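Local coordinates for protein phospholipase C-beta (PLC-beta) (PDB 3QR0) that is a multidomain beta-class phospholipase C of a cuttlefish, built from PH, EF-hand, TIM-barrel and C2 modules and carrying a bound calcium ion, at residues 171-174 with 175-178; 269-273 with 274-278; 455-459 with 460-464; 499-502 with 503-507; 681-684 with 685-689. All blocks are in the same frame, centred on the assembly; numbering follows the deposited sequence.

Interaction 1 of 5, residues 171-174 with 175-178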
loop_
_atom_site.group_PDB
_atom_site.type_symbol
_atom_site.label_atom_id
_atom_site.label_comp_id
_atom_site.label_asym_id
_atom_site.label_seq_id
_atom_site.Cartn_x
_atom_site.Cartn_y
_atom_site.Cartn_z
ATOM N N LYS A 171 34.135 11.021 -10.034
ATOM C CA LYS A 171 34.676 9.775 -9.500
ATOM C C LYS A 171 33.755 9.215 -8.422
ATOM O O LYS A 171 33.175 9.969 -7.637
ATOM C CB LYS A 171 36.075 9.990 -8.922
ATOM C CG LYS A 171 37.136 10.323 -9.959
ATOM C CD LYS A 171 38.484 10.613 -9.318
ATOM C CE LYS A 171 39.580 10.714 -10.369
ATOM N NZ LYS A 171 40.917 10.990 -9.772
ATOM N N ILE A 172 33.635 7.890 -8.393
ATOM C CA ILE A 172 32.809 7.199 -7.413
ATOM C C ILE A 172 33.717 6.610 -6.336
ATOM O O ILE A 172 34.475 5.682 -6.611
ATOM C CB ILE A 172 31.988 6.058 -8.063
ATOM C CG1 ILE A 172 31.003 6.611 -9.101
ATOM C CG2 ILE A 172 31.222 5.282 -6.996
ATOM C CD1 ILE A 172 31.636 7.046 -10.413
ATOM N N PRO A 173 33.656 7.150 -5.107
ATOM C CA PRO A 173 34.523 6.601 -4.062
ATOM C C PRO A 173 34.107 5.187 -3.645
ATOM O O PRO A 173 32.911 4.901 -3.537
ATOM C CB PRO A 173 34.380 7.597 -2.902
ATOM C CG PRO A 173 33.156 8.376 -3.172
ATOM C CD PRO A 173 32.826 8.270 -4.629
ATOM N N VAL A 174 35.091 4.311 -3.441
ATOM C CA VAL A 174 34.831 2.941 -2.989
ATOM C C VAL A 174 34.128 2.967 -1.636
ATOM O O VAL A 174 33.239 2.162 -1.371
ATOM C CB VAL A 174 36.135 2.114 -2.872
ATOM C CG1 VAL A 174 35.859 0.762 -2.209
ATOM C CG2 VAL A 174 36.778 1.925 -4.239
ATOM N N LYS A 175 34.545 3.906 -0.789
ATOM C CA LYS A 175 33.893 4.185 0.490
ATOM C C LYS A 175 32.367 4.331 0.347
ATOM O O LYS A 175 31.610 3.845 1.191
ATOM C CB LYS A 175 34.497 5.465 1.085
ATOM C CG LYS A 175 33.973 5.875 2.444
ATOM C CD LYS A 175 34.842 6.979 3.034
ATOM C CE LYS A 175 34.296 7.490 4.348
ATOM N NZ LYS A 175 35.261 8.413 5.018
ATOM N N ALA A 176 31.931 5.000 -0.719
ATOM C CA ALA A 176 30.506 5.234 -0.963
ATOM C C ALA A 176 29.787 3.949 -1.382
ATOM O O ALA A 176 28.636 3.733 -1.013
ATOM C CB ALA A 176 30.319 6.314 -2.019
ATOM N N ILE A 177 30.475 3.104 -2.149
ATOM C CA ILE A 177 29.914 1.830 -2.597
ATOM C C ILE A 177 29.670 0.913 -1.402
ATOM O O ILE A 177 28.602 0.319 -1.278
ATOM C CB ILE A 177 30.837 1.103 -3.607
ATOM C CG1 ILE A 177 31.132 1.996 -4.818
ATOM C CG2 ILE A 177 30.191 -0.198 -4.064
ATOM C CD1 ILE A 177 32.115 1.401 -5.794
ATOM N N GLN A 178 30.659 0.816 -0.515
ATOM C CA GLN A 178 30.541 -0.030 0.674
ATOM C C GLN A 178 29.457 0.449 1.646
ATOM O O GLN A 178 28.668 -0.362 2.134
ATOM C CB GLN A 178 31.889 -0.153 1.393
ATOM C CG GLN A 178 32.835 -1.137 0.720
ATOM C CD GLN A 178 34.240 -1.102 1.289
ATOM O OE1 GLN A 178 34.654 -0.119 1.908
ATOM N NE2 GLN A 178 34.989 -2.180 1.072
#

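Interaction 2 of 5, residues 269-273 with 274-278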
loop_
_atom_site.group_PDB
_atom_site.type_symbol
_atom_site.label_atom_id
_atom_site.label_comp_id
_atom_site.label_asym_id
_atom_site.label_seq_id
_atom_site.Cartn_x
_atom_site.Cartn_y
_atom_site.Cartn_z
ATOM N N PRO A 269 -1.420 -11.906 -25.538
ATOM C CA PRO A 269 -0.835 -12.791 -26.552
ATOM C C PRO A 269 0.406 -13.541 -26.064
ATOM O O PRO A 269 1.142 -13.037 -25.213
ATOM C CB PRO A 269 -0.470 -11.834 -27.693
ATOM C CG PRO A 269 -1.307 -10.625 -27.473
ATOM C CD PRO A 269 -1.489 -10.509 -26.002
ATOM N N LEU A 270 0.617 -14.742 -26.597
ATOM C CA LEU A 270 1.814 -15.521 -26.290
ATOM C C LEU A 270 3.039 -14.844 -26.893
ATOM O O LEU A 270 2.934 -14.172 -27.916
ATOM C CB LEU A 270 1.700 -16.936 -26.865
ATOM C CG LEU A 270 0.669 -17.887 -26.251
ATOM C CD1 LEU A 270 0.605 -19.168 -27.067
ATOM C CD2 LEU A 270 1.007 -18.189 -24.810
ATOM N N TYR A 271 4.195 -15.031 -26.261
ATOM C CA TYR A 271 5.465 -14.626 -26.862
ATOM C C TYR A 271 5.735 -15.427 -28.141
ATOM O O TYR A 271 5.452 -16.629 -28.201
ATOM C CB TYR A 271 6.631 -14.836 -25.888
ATOM C CG TYR A 271 6.713 -13.828 -24.770
ATOM C CD1 TYR A 271 6.141 -14.091 -23.533
ATOM C CD2 TYR A 271 7.378 -12.615 -24.943
ATOM C CE1 TYR A 271 6.221 -13.181 -22.498
ATOM C CE2 TYR A 271 7.464 -11.687 -23.906
ATOM C CZ TYR A 271 6.881 -11.979 -22.687
ATOM O OH TYR A 271 6.952 -11.083 -21.651
ATOM N N THR A 272 6.286 -14.757 -29.148
ATOM C CA THR A 272 6.658 -15.392 -30.410
ATOM C C THR A 272 8.169 -15.630 -30.479
ATOM O O THR A 272 8.926 -15.126 -29.640
ATOM C CB THR A 272 6.253 -14.513 -31.608
ATOM O OG1 THR A 272 7.004 -13.291 -31.585
ATOM C CG2 THR A 272 4.752 -14.198 -31.577
ATOM N N ASP A 273 8.595 -16.385 -31.493
ATOM C CA ASP A 273 10.017 -16.617 -31.777
ATOM C C ASP A 273 10.764 -15.305 -31.953
ATOM O O ASP A 273 11.792 -15.080 -31.317
ATOM C CB ASP A 273 10.205 -17.429 -33.066
ATOM C CG ASP A 273 9.836 -18.892 -32.911
ATOM O OD1 ASP A 273 9.317 -19.270 -31.844
ATOM O OD2 ASP A 273 10.067 -19.668 -33.872
ATOM N N ALA A 274 10.234 -14.455 -32.828
ATOM C CA ALA A 274 10.879 -13.190 -33.184
ATOM C C ALA A 274 11.057 -12.271 -31.973
ATOM O O ALA A 274 12.100 -11.638 -31.825
ATOM C CB ALA A 274 10.089 -12.481 -34.286
ATOM N N GLN A 275 10.043 -12.205 -31.114
ATOM C CA GLN A 275 10.126 -11.419 -29.881
ATOM C C GLN A 275 11.182 -11.969 -28.926
ATOM O O GLN A 275 11.938 -11.206 -28.329
ATOM C CB GLN A 275 8.782 -11.386 -29.159
ATOM C CG GLN A 275 7.694 -10.608 -29.883
ATOM C CD GLN A 275 6.306 -10.880 -29.321
ATOM O OE1 GLN A 275 6.140 -11.660 -28.380
ATOM N NE2 GLN A 275 5.298 -10.229 -29.896
ATOM N N CYS A 276 11.221 -13.292 -28.784
ATOM C CA CYS A 276 12.169 -13.944 -27.878
ATOM C C CYS A 276 13.617 -13.841 -28.356
ATOM O O CYS A 276 14.518 -13.616 -27.550
ATOM C CB CYS A 276 11.773 -15.403 -27.647
ATOM S SG CYS A 276 10.298 -15.545 -26.625
ATOM N N GLU A 277 13.840 -13.989 -29.660
ATOM C CA GLU A 277 15.164 -13.745 -30.231
ATOM C C GLU A 277 15.617 -12.319 -29.921
ATOM O O GLU A 277 16.777 -12.096 -29.578
ATOM C CB GLU A 277 15.161 -13.973 -31.745
ATOM C CG GLU A 277 16.536 -13.851 -32.390
ATOM C CD GLU A 277 16.489 -14.044 -33.892
ATOM O OE1 GLU A 277 16.501 -15.204 -34.344
ATOM O OE2 GLU A 277 16.445 -13.031 -34.621
ATOM N N ALA A 278 14.689 -11.371 -30.027
ATOM C CA ALA A 278 14.981 -9.957 -29.784
ATOM C C ALA A 278 15.261 -9.690 -28.308
ATOM O O ALA A 278 16.189 -8.954 -27.977
ATOM C CB ALA A 278 13.828 -9.086 -30.273
HETATM O O HOH W 1 3.293 -11.618 -28.486
#

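Interaction 3 of 5, residues 455-459 with 460-464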
loop_
_atom_site.group_PDB
_atom_site.type_symbol
_atom_site.label_atom_id
_atom_site.label_comp_id
_atom_site.label_asym_id
_atom_site.label_seq_id
_atom_site.Cartn_x
_atom_site.Cartn_y
_atom_site.Cartn_z
ATOM N N PRO A 455 -30.623 2.587 -7.845
ATOM C CA PRO A 455 -29.288 2.212 -7.374
ATOM C C PRO A 455 -28.401 3.408 -7.034
ATOM O O PRO A 455 -28.612 4.515 -7.541
ATOM C CB PRO A 455 -28.707 1.407 -8.539
ATOM C CG PRO A 455 -29.483 1.811 -9.730
ATOM C CD PRO A 455 -30.841 2.220 -9.257
ATOM N N LEU A 456 -27.421 3.176 -6.167
ATOM C CA LEU A 456 -26.455 4.206 -5.815
ATOM C C LEU A 456 -25.692 4.626 -7.066
ATOM O O LEU A 456 -25.522 3.813 -7.976
ATOM C CB LEU A 456 -25.466 3.685 -4.773
ATOM C CG LEU A 456 -26.041 3.316 -3.411
ATOM C CD1 LEU A 456 -25.091 2.382 -2.648
ATOM C CD2 LEU A 456 -26.341 4.567 -2.610
ATOM N N PRO A 457 -25.229 5.891 -7.119
ATOM C CA PRO A 457 -24.339 6.317 -8.201
ATOM C C PRO A 457 -23.043 5.510 -8.226
ATOM O O PRO A 457 -22.768 4.754 -7.294
ATOM C CB PRO A 457 -24.038 7.784 -7.863
ATOM C CG PRO A 457 -25.119 8.214 -6.951
ATOM C CD PRO A 457 -25.521 6.993 -6.183
ATOM N N THR A 458 -22.261 5.679 -9.286
ATOM C CA THR A 458 -20.995 4.955 -9.449
ATOM C C THR A 458 -19.840 5.799 -8.927
ATOM O O THR A 458 -19.965 7.020 -8.833
ATOM C CB THR A 458 -20.721 4.624 -10.926
ATOM O OG1 THR A 458 -20.310 5.812 -11.618
ATOM C CG2 THR A 458 -21.976 4.046 -11.604
ATOM N N PRO A 459 -18.706 5.165 -8.593
ATOM C CA PRO A 459 -17.561 5.985 -8.204
ATOM C C PRO A 459 -17.190 7.012 -9.282
ATOM O O PRO A 459 -16.802 8.139 -8.958
ATOM C CB PRO A 459 -16.438 4.956 -8.005
ATOM C CG PRO A 459 -17.138 3.677 -7.689
ATOM C CD PRO A 459 -18.424 3.721 -8.472
ATOM N N TYR A 460 -17.337 6.624 -10.546
ATOM C CA TYR A 460 -17.051 7.508 -11.671
ATOM C C TYR A 460 -17.957 8.751 -11.653
ATOM O O TYR A 460 -17.496 9.865 -11.909
ATOM C CB TYR A 460 -17.198 6.749 -12.993
ATOM C CG TYR A 460 -16.657 7.500 -14.187
ATOM C CD1 TYR A 460 -15.293 7.503 -14.471
ATOM C CD2 TYR A 460 -17.503 8.209 -15.026
ATOM C CE1 TYR A 460 -14.789 8.199 -15.566
ATOM C CE2 TYR A 460 -17.006 8.904 -16.128
ATOM C CZ TYR A 460 -15.649 8.892 -16.383
ATOM O OH TYR A 460 -15.152 9.579 -17.466
ATOM N N ASP A 461 -19.234 8.556 -11.326
ATOM C CA ASP A 461 -20.180 9.673 -11.226
ATOM C C ASP A 461 -19.748 10.667 -10.161
ATOM O O ASP A 461 -20.027 11.856 -10.279
ATOM C CB ASP A 461 -21.590 9.190 -10.855
ATOM C CG ASP A 461 -22.236 8.348 -11.932
ATOM O OD1 ASP A 461 -21.883 8.502 -13.124
ATOM O OD2 ASP A 461 -23.116 7.530 -11.568
ATOM N N LEU A 462 -19.077 10.169 -9.122
ATOM C CA LEU A 462 -18.794 10.955 -7.931
ATOM C C LEU A 462 -17.308 11.265 -7.733
ATOM O O LEU A 462 -16.877 11.523 -6.618
ATOM C CB LEU A 462 -19.350 10.223 -6.708
ATOM C CG LEU A 462 -20.872 10.043 -6.681
ATOM C CD1 LEU A 462 -21.297 9.321 -5.421
ATOM C CD2 LEU A 462 -21.580 11.384 -6.788
ATOM N N ARG A 463 -16.537 11.273 -8.816
ATOM C CA ARG A 463 -15.130 11.645 -8.737
ATOM C C ARG A 463 -14.992 13.046 -8.155
ATOM O O ARG A 463 -15.788 13.935 -8.465
ATOM C CB ARG A 463 -14.465 11.602 -10.112
ATOM C CG ARG A 463 -14.142 10.206 -10.607
ATOM C CD ARG A 463 -13.626 10.269 -12.033
ATOM N NE ARG A 463 -14.659 10.793 -12.919
ATOM C CZ ARG A 463 -14.439 11.364 -14.103
ATOM N NH1 ARG A 463 -13.207 11.502 -14.582
ATOM N NH2 ARG A 463 -15.466 11.809 -14.809
ATOM N N LYS A 464 -13.989 13.221 -7.297
ATOM C CA LYS A 464 -13.708 14.503 -6.650
ATOM C C LYS A 464 -14.872 14.996 -5.788
ATOM O O LYS A 464 -15.075 16.201 -5.655
ATOM C CB LYS A 464 -13.327 15.564 -7.694
ATOM C CG LYS A 464 -12.121 15.180 -8.560
ATOM C CD LYS A 464 -10.847 15.842 -8.090
ATOM C CE LYS A 464 -10.790 17.308 -8.501
ATOM N NZ LYS A 464 -9.935 18.103 -7.570
HETATM O O HOH W 2 -20.958 6.119 -14.219
#

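Interaction 4 of 5, residues 499-502 with 503-507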
loop_
_atom_site.group_PDB
_atom_site.type_symbol
_atom_site.label_atom_id
_atom_site.label_comp_id
_atom_site.label_asym_id
_atom_site.label_seq_id
_atom_site.Cartn_x
_atom_site.Cartn_y
_atom_site.Cartn_z
ATOM N N LYS A 499 -22.680 -2.314 23.770
ATOM C CA LYS A 499 -21.530 -2.113 24.655
ATOM C C LYS A 499 -20.220 -2.087 23.880
ATOM O O LYS A 499 -19.386 -1.207 24.092
ATOM C CB LYS A 499 -21.465 -3.203 25.728
ATOM C CG LYS A 499 -22.524 -3.072 26.799
ATOM C CD LYS A 499 -22.342 -4.118 27.894
ATOM C CE LYS A 499 -23.455 -4.040 28.922
ATOM N NZ LYS A 499 -23.000 -4.545 30.242
ATOM N N ASP A 500 -20.048 -3.053 22.979
ATOM C CA ASP A 500 -18.838 -3.138 22.162
ATOM C C ASP A 500 -18.680 -1.934 21.224
ATOM O O ASP A 500 -17.563 -1.599 20.831
ATOM C CB ASP A 500 -18.825 -4.443 21.352
ATOM C CG ASP A 500 -18.583 -5.680 22.217
ATOM O OD1 ASP A 500 -18.390 -5.542 23.445
ATOM O OD2 ASP A 500 -18.584 -6.801 21.664
ATOM N N ALA A 501 -19.794 -1.289 20.878
ATOM C CA ALA A 501 -19.789 -0.114 19.995
ATOM C C ALA A 501 -19.203 1.136 20.652
ATOM O O ALA A 501 -18.801 2.072 19.956
ATOM C CB ALA A 501 -21.204 0.180 19.496
ATOM N N GLY A 502 -19.166 1.161 21.983
ATOM C CA GLY A 502 -18.542 2.257 22.713
ATOM C C GLY A 502 -19.309 3.545 22.505
ATOM O O GLY A 502 -20.542 3.546 22.542
ATOM N N THR A 503 -18.588 4.635 22.244
ATOM C CA THR A 503 -19.228 5.940 22.044
ATOM C C THR A 503 -20.150 5.977 20.815
ATOM O O THR A 503 -21.057 6.798 20.751
ATOM C CB THR A 503 -18.196 7.087 21.926
ATOM O OG1 THR A 503 -17.375 6.888 20.771
ATOM C CG2 THR A 503 -17.319 7.168 23.185
ATOM N N ALA A 504 -19.929 5.086 19.851
ATOM C CA ALA A 504 -20.767 5.025 18.651
ATOM C C ALA A 504 -22.186 4.519 18.928
ATOM O O ALA A 504 -23.064 4.649 18.074
ATOM C CB ALA A 504 -20.102 4.165 17.590
ATOM N N ALA A 505 -22.408 3.936 20.104
ATOM C CA ALA A 505 -23.721 3.393 20.482
ATOM C C ALA A 505 -24.815 4.462 20.637
ATOM O O ALA A 505 -25.991 4.170 20.438
ATOM C CB ALA A 505 -23.599 2.588 21.779
ATOM N N LYS A 506 -24.424 5.679 21.014
ATOM C CA LYS A 506 -25.375 6.767 21.261
ATOM C C LYS A 506 -24.820 8.099 20.761
ATOM O O LYS A 506 -23.898 8.656 21.357
ATOM C CB LYS A 506 -25.700 6.868 22.758
ATOM C CG LYS A 506 -26.716 7.966 23.113
ATOM C CD LYS A 506 -27.096 7.955 24.589
ATOM C CE LYS A 506 -25.901 8.250 25.490
ATOM N NZ LYS A 506 -26.310 8.568 26.888
ATOM N N GLU A 507 -25.397 8.598 19.674
ATOM C CA GLU A 507 -25.051 9.906 19.122
ATOM C C GLU A 507 -26.130 10.919 19.470
ATOM O O GLU A 507 -27.197 10.552 19.958
ATOM C CB GLU A 507 -24.954 9.819 17.604
ATOM C CG GLU A 507 -23.827 8.974 17.091
ATOM C CD GLU A 507 -23.914 8.806 15.590
ATOM O OE1 GLU A 507 -24.548 7.825 15.160
ATOM O OE2 GLU A 507 -23.392 9.676 14.853
#

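Interaction 5 of 5, residues 681-684 with 685-689. With GOL (glycerol), chain E.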
loop_
_atom_site.group_PDB
_atom_site.type_symbol
_atom_site.label_atom_id
_atom_site.label_comp_id
_atom_site.label_asym_id
_atom_site.label_seq_id
_atom_site.Cartn_x
_atom_site.Cartn_y
_atom_site.Cartn_z
ATOM N N ASP A 681 -9.876 -21.096 2.926
ATOM C CA ASP A 681 -8.632 -20.841 2.190
ATOM C C ASP A 681 -7.591 -20.081 3.013
ATOM O O ASP A 681 -6.502 -19.784 2.514
ATOM C CB ASP A 681 -8.928 -20.027 0.925
ATOM C CG ASP A 681 -9.788 -20.777 -0.079
ATOM O OD1 ASP A 681 -9.744 -22.021 -0.093
ATOM O OD2 ASP A 681 -10.503 -20.118 -0.864
ATOM N N THR A 682 -7.918 -19.749 4.257
ATOM C CA THR A 682 -7.025 -18.946 5.076
ATOM C C THR A 682 -6.047 -19.849 5.829
ATOM O O THR A 682 -6.459 -20.743 6.556
ATOM C CB THR A 682 -7.825 -18.047 6.029
ATOM O OG1 THR A 682 -8.579 -17.111 5.248
ATOM C CG2 THR A 682 -6.904 -17.297 6.979
ATOM N N VAL A 683 -4.755 -19.610 5.623
ATOM C CA VAL A 683 -3.688 -20.418 6.204
ATOM C C VAL A 683 -2.674 -19.506 6.884
ATOM O O VAL A 683 -1.984 -18.717 6.219
ATOM C CB VAL A 683 -2.966 -21.250 5.120
ATOM C CG1 VAL A 683 -1.820 -22.055 5.735
ATOM C CG2 VAL A 683 -3.950 -22.171 4.399
ATOM N N ARG A 684 -2.603 -19.607 8.209
ATOM C CA ARG A 684 -1.640 -18.855 9.003
ATOM C C ARG A 684 -0.788 -19.776 9.870
ATOM O O ARG A 684 -1.261 -20.810 10.335
ATOM C CB ARG A 684 -2.369 -17.854 9.887
ATOM C CG ARG A 684 -3.103 -16.784 9.097
ATOM C CD ARG A 684 -3.412 -15.580 9.958
ATOM N NE ARG A 684 -2.201 -14.871 10.353
ATOM C CZ ARG A 684 -2.144 -13.914 11.277
ATOM N NH1 ARG A 684 -3.241 -13.520 11.924
ATOM N NH2 ARG A 684 -0.981 -13.347 11.558
ATOM N N LYS A 685 0.464 -19.372 10.081
ATOM C CA LYS A 685 1.409 -20.068 10.961
ATOM C C LYS A 685 1.592 -21.544 10.595
ATOM O O LYS A 685 1.670 -22.397 11.478
ATOM C CB LYS A 685 0.974 -19.953 12.432
ATOM C CG LYS A 685 0.741 -18.539 12.926
ATOM C CD LYS A 685 2.018 -17.703 12.940
ATOM C CE LYS A 685 1.766 -16.341 13.591
ATOM N NZ LYS A 685 2.844 -15.349 13.305
ATOM N N LYS A 686 1.660 -21.833 9.298
ATOM C CA LYS A 686 1.842 -23.206 8.815
ATOM C C LYS A 686 3.197 -23.402 8.129
ATOM O O LYS A 686 3.839 -24.428 8.331
ATOM C CB LYS A 686 0.715 -23.584 7.851
ATOM C CG LYS A 686 0.764 -25.030 7.354
ATOM C CD LYS A 686 -0.381 -25.330 6.385
ATOM C CE LYS A 686 -0.416 -26.808 6.004
ATOM N NZ LYS A 686 -1.703 -27.180 5.345
ATOM N N PHE A 687 3.612 -22.418 7.330
ATOM C CA PHE A 687 4.782 -22.538 6.465
ATOM C C PHE A 687 5.916 -21.592 6.859
ATOM O O PHE A 687 5.762 -20.373 6.821
ATOM C CB PHE A 687 4.390 -22.246 5.021
ATOM C CG PHE A 687 3.436 -23.240 4.430
ATOM C CD1 PHE A 687 2.240 -22.824 3.870
ATOM C CD2 PHE A 687 3.742 -24.597 4.416
ATOM C CE1 PHE A 687 1.362 -23.743 3.303
ATOM C CE2 PHE A 687 2.865 -25.517 3.858
ATOM C CZ PHE A 687 1.676 -25.089 3.305
ATOM N N LYS A 688 7.060 -22.167 7.207
ATOM C CA LYS A 688 8.228 -21.404 7.627
ATOM C C LYS A 688 9.488 -22.092 7.112
ATOM O O LYS A 688 9.631 -23.297 7.274
ATOM C CB LYS A 688 8.255 -21.327 9.154
ATOM C CG LYS A 688 9.444 -20.586 9.744
ATOM C CD LYS A 688 9.332 -20.520 11.260
ATOM C CE LYS A 688 10.663 -20.224 11.909
ATOM N NZ LYS A 688 10.509 -20.035 13.379
ATOM N N THR A 689 10.399 -21.331 6.508
ATOM C CA THR A 689 11.655 -21.890 6.011
ATOM C C THR A 689 12.605 -22.194 7.153
ATOM O O THR A 689 12.394 -21.757 8.280
ATOM C CB THR A 689 12.404 -20.919 5.066
ATOM O OG1 THR A 689 12.788 -19.739 5.789
ATOM C CG2 THR A 689 11.537 -20.541 3.870
HETATM C C1 GOL E . 3.913 -14.271 10.097
HETATM O O1 GOL E . 4.558 -14.878 11.194
HETATM C C2 GOL E . 2.625 -13.643 10.603
HETATM O O2 GOL E . 1.673 -14.647 10.853
HETATM C C3 GOL E . 2.085 -12.641 9.591
HETATM O O3 GOL E . 2.191 -11.339 10.120
#

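Interaction 1 of 5, residues 171-174 with 175-178
Pro173 O takes two backbone donors as the chain turns from strand into helix: Ala176 N at 3.0 Å, and Ile177 N in a weak bond to the same oxygen at 3.3 Å. The shared oxygen thereby closes the first turn. One residue on, the helical pattern is regular, with Gln178 N bonded to Val174 O at 3.0 Å and nearly straight at 167°. Pro173 is the N-cap of helix 174-181; lacking an N-H and with phi restrained by its ring, it suits the end of strand 171-173. Its CG rests 3.7 Å from Ala176 CB, where a methyl is small enough to fit against the ring. This strand-to-helix junction belongs to the EF-hand region, and strand 171-173 pairs antiparallel with strand 207-209 through Ile172 and Ile208. With Ile172 CG2 anti to the backbone N, that branch reaches Ile177 CG1 at 3.9 Å, the two branched side chains crossing at about a right angle. Val174 and Ile177 both also pack on Leu195 of helix 185-198. Lys175, its chain fully extended, leaves the junction for a salt bridge with Glu60.

Interaction 2 of 5, residues 269-273 with 274-278
A chi1 of 65° sets Thr272 OG1 between its own backbone N and carbonyl carbon, and a chi1 of -68° with an extended chain beyond CG carries the Gln275 amide back past the start of the helix to the Thr272 backbone. The two residues then exchange bonds. Gln275 N donates to Thr272 OG1 at 3.3 Å, and Thr272 N donates to Gln275 OE1 at 3.2 Å, the donor lying above the amide's carbonyl plane. This reciprocal pair is a capping box, with Thr272 as N-cap of helix 273-288 in the EF-hand-like region; threonine's short side chain keeps its hydroxyl beside the backbone, where the Gln275 N-H points, while glutamine has the length to return. The nitrogen of the same amide is tied down as well, since Gln275 NE2 donates to a water that in turn donates to Leu270 O. Behind the box the helix winds regularly, Cys276 N bonding to Thr272 O at 3.1 Å and Glu277 N to Asp273 O at 2.9 Å. Tyr271 stands with its ring plane nearly perpendicular to the Gln275 amide. Its CB touches Cys276 SG at 3.8 Å, and the sulfur lies obliquely to the ring, 5.3 Å from the centroid. Cysteine is compact enough for this buried place, where it and Tyr271 both pack on Leu254. The polar ends are engaged elsewhere: Tyr271 OH bonds to Glu310, and Asp273 makes a salt bridge to Arg251.

Interaction 3 of 5, residues 455-459 with 460-464
The Tyr460 ring and the Arg463 guanidinium overlap with an offset: Arg463 NH2 lies 3.3 Å above one face of the ring, toward its rim, while Tyr460 CE1 sits over the centre of the guanidinium. The edge of the guanidinium is used too, because Arg463 NE donates to Tyr460 O at 3.2 Å, in the guanidinium plane and in the carbonyl plane, on a lone pair of the oxygen. A bend at chi3 (-63°) folds the arginine back over its own turn, where it meets both the ring and the carbonyl. The turn is a type I beta turn from Tyr460 to Arg463, in the loop leading to strand 466-469 of the X-domain part of the TIM barrel. Tyr460 also forms a cation-pi pair with Lys326.

Ahead of the turn, Thr458 and Asp461 bind each other reciprocally. Asp461 N donates to Thr458 OG1 at 3.0 Å, and Thr458 N donates almost straight (176°) to Asp461 OD2 at 3.1 Å, approaching from above the carboxylate plane. Aspartate is just long enough to put a carboxylate oxygen at the N-H three residues back, and threonine supplies the matching acceptor. Pro459, which has no N-H to place, begins the bend; its O accepts from Leu462 N at 3.1 Å, and Leu462 N also makes a weak bond to Thr458 O. On the apolar side Pro457 CB meets Leu462 CD1 at 4.0 Å, with Tyr520 packing on Pro457. A water joins the two polar side chains, 2.7 Å from Thr458 OG1 and donating to Asp461 OD1 at 2.8 Å.

Interaction 4 of 5, residues 499-502 with 503-507
Ala501 CB and Ala505 CB touch at 4.1 Å across a tight reversal of the chain. Two backbone bonds draw that reversal together: Ala504 N donates to Ala501 O at 3.2 Å, and Ala505 N to Gly502 O at 3.1 Å. The second bond is the straighter, at 162° against 139°. The motif is a helix end running directly into a short 3-10 turn: helix 488-501 stops, Gly502 leaves helical geometry with a positive phi, and residues 503-505 wind on as the 3-10 segment. Glycine suits the pivot because it lacks a CB, which at this backbone shape would crowd Thr503 N. Alanine suits so tight a turn, since a methyl adds contact without bulk; Ala504 CB lies 3.4 Å from Ala501 O. Further out, Ala501 and Ala504 both rest on Tyr572 of strand 569-572 in the barrel, which backs the turn. Asp500, two residues before the pivot, is anchored by a salt bridge to Lys496 and a hydrogen bond with Thr547. Thr503 turns to the metal site. With its hydroxyl placed between backbone N and carbonyl carbon (chi1 63°), Thr503 is a second-shell neighbour of the calcium ion, and its OG1 is hydrogen-bonded to OE2 of the calcium ligand Glu417.

Interaction 5 of 5, residues 681-684 with 685-689
Val683 CG1 packs 3.6 Å from both CB and CD of Lys686, the compact side of this corner. The extended lysine chain lays its methylenes obliquely across the valine branch while the amine continues beyond it. Phe687 adds a looser apolar touch, its CE1 4.3 Å from Val683 CG1, and Lys686 CG lies over the centre of one ring face. Branched valine and the aliphatic part of lysine suit this flank, where Phe708 also meets Val683 and Phe706 meets Phe687.

The looser part is polar: exposed Lys685 reaches out to a glycerol, probably from the crystallisation liquor, which Glu672, Glu674 and Arg720 also bind. Lys685 NZ bonds to glycerol O1 at 2.8 Å and weakly to O2. Arg684 NH2 donates to the same O2 at 3.0 Å, at the edge of the guanidinium near its plane. A bend at chi2 (-65°) swings the Lys685 chain round to the glycerol. The like charges of Arg684 and Lys685 are probably offset by acids close by: Arg684 makes salt bridges to Asp806 and Glu674, and Glu674 also accepts from Lys685 N. Lys685, at positive phi, turns the chain between two short, weakly bonded strands, a corner at the edge of the beta-sandwich of the C2 domain.

Overall arrangement
The five contacts follow one another along the chain without touching, and each shapes a local turn of the enzyme's modular fold. Interactions 1 and 2 both start helices in the EF-hand portion, yet their centres lie about 40 Å apart. Interaction 3 lies in the X-domain part of the TIM barrel, and interaction 4, about 18 Å from it at their nearest atoms, packs against the barrel. Interaction 4 alone approaches the calcium ion, held by Asn339, Glu368, Asp370 and Glu417: Thr503's side chain is about 4 Å from the metal. Interaction 5, in the C2 domain, comes within about 19 Å of interaction 4 by nearest atoms, whereas interactions 2 and 4 have centres about 61 Å apart, on opposite sides of the chain's centre.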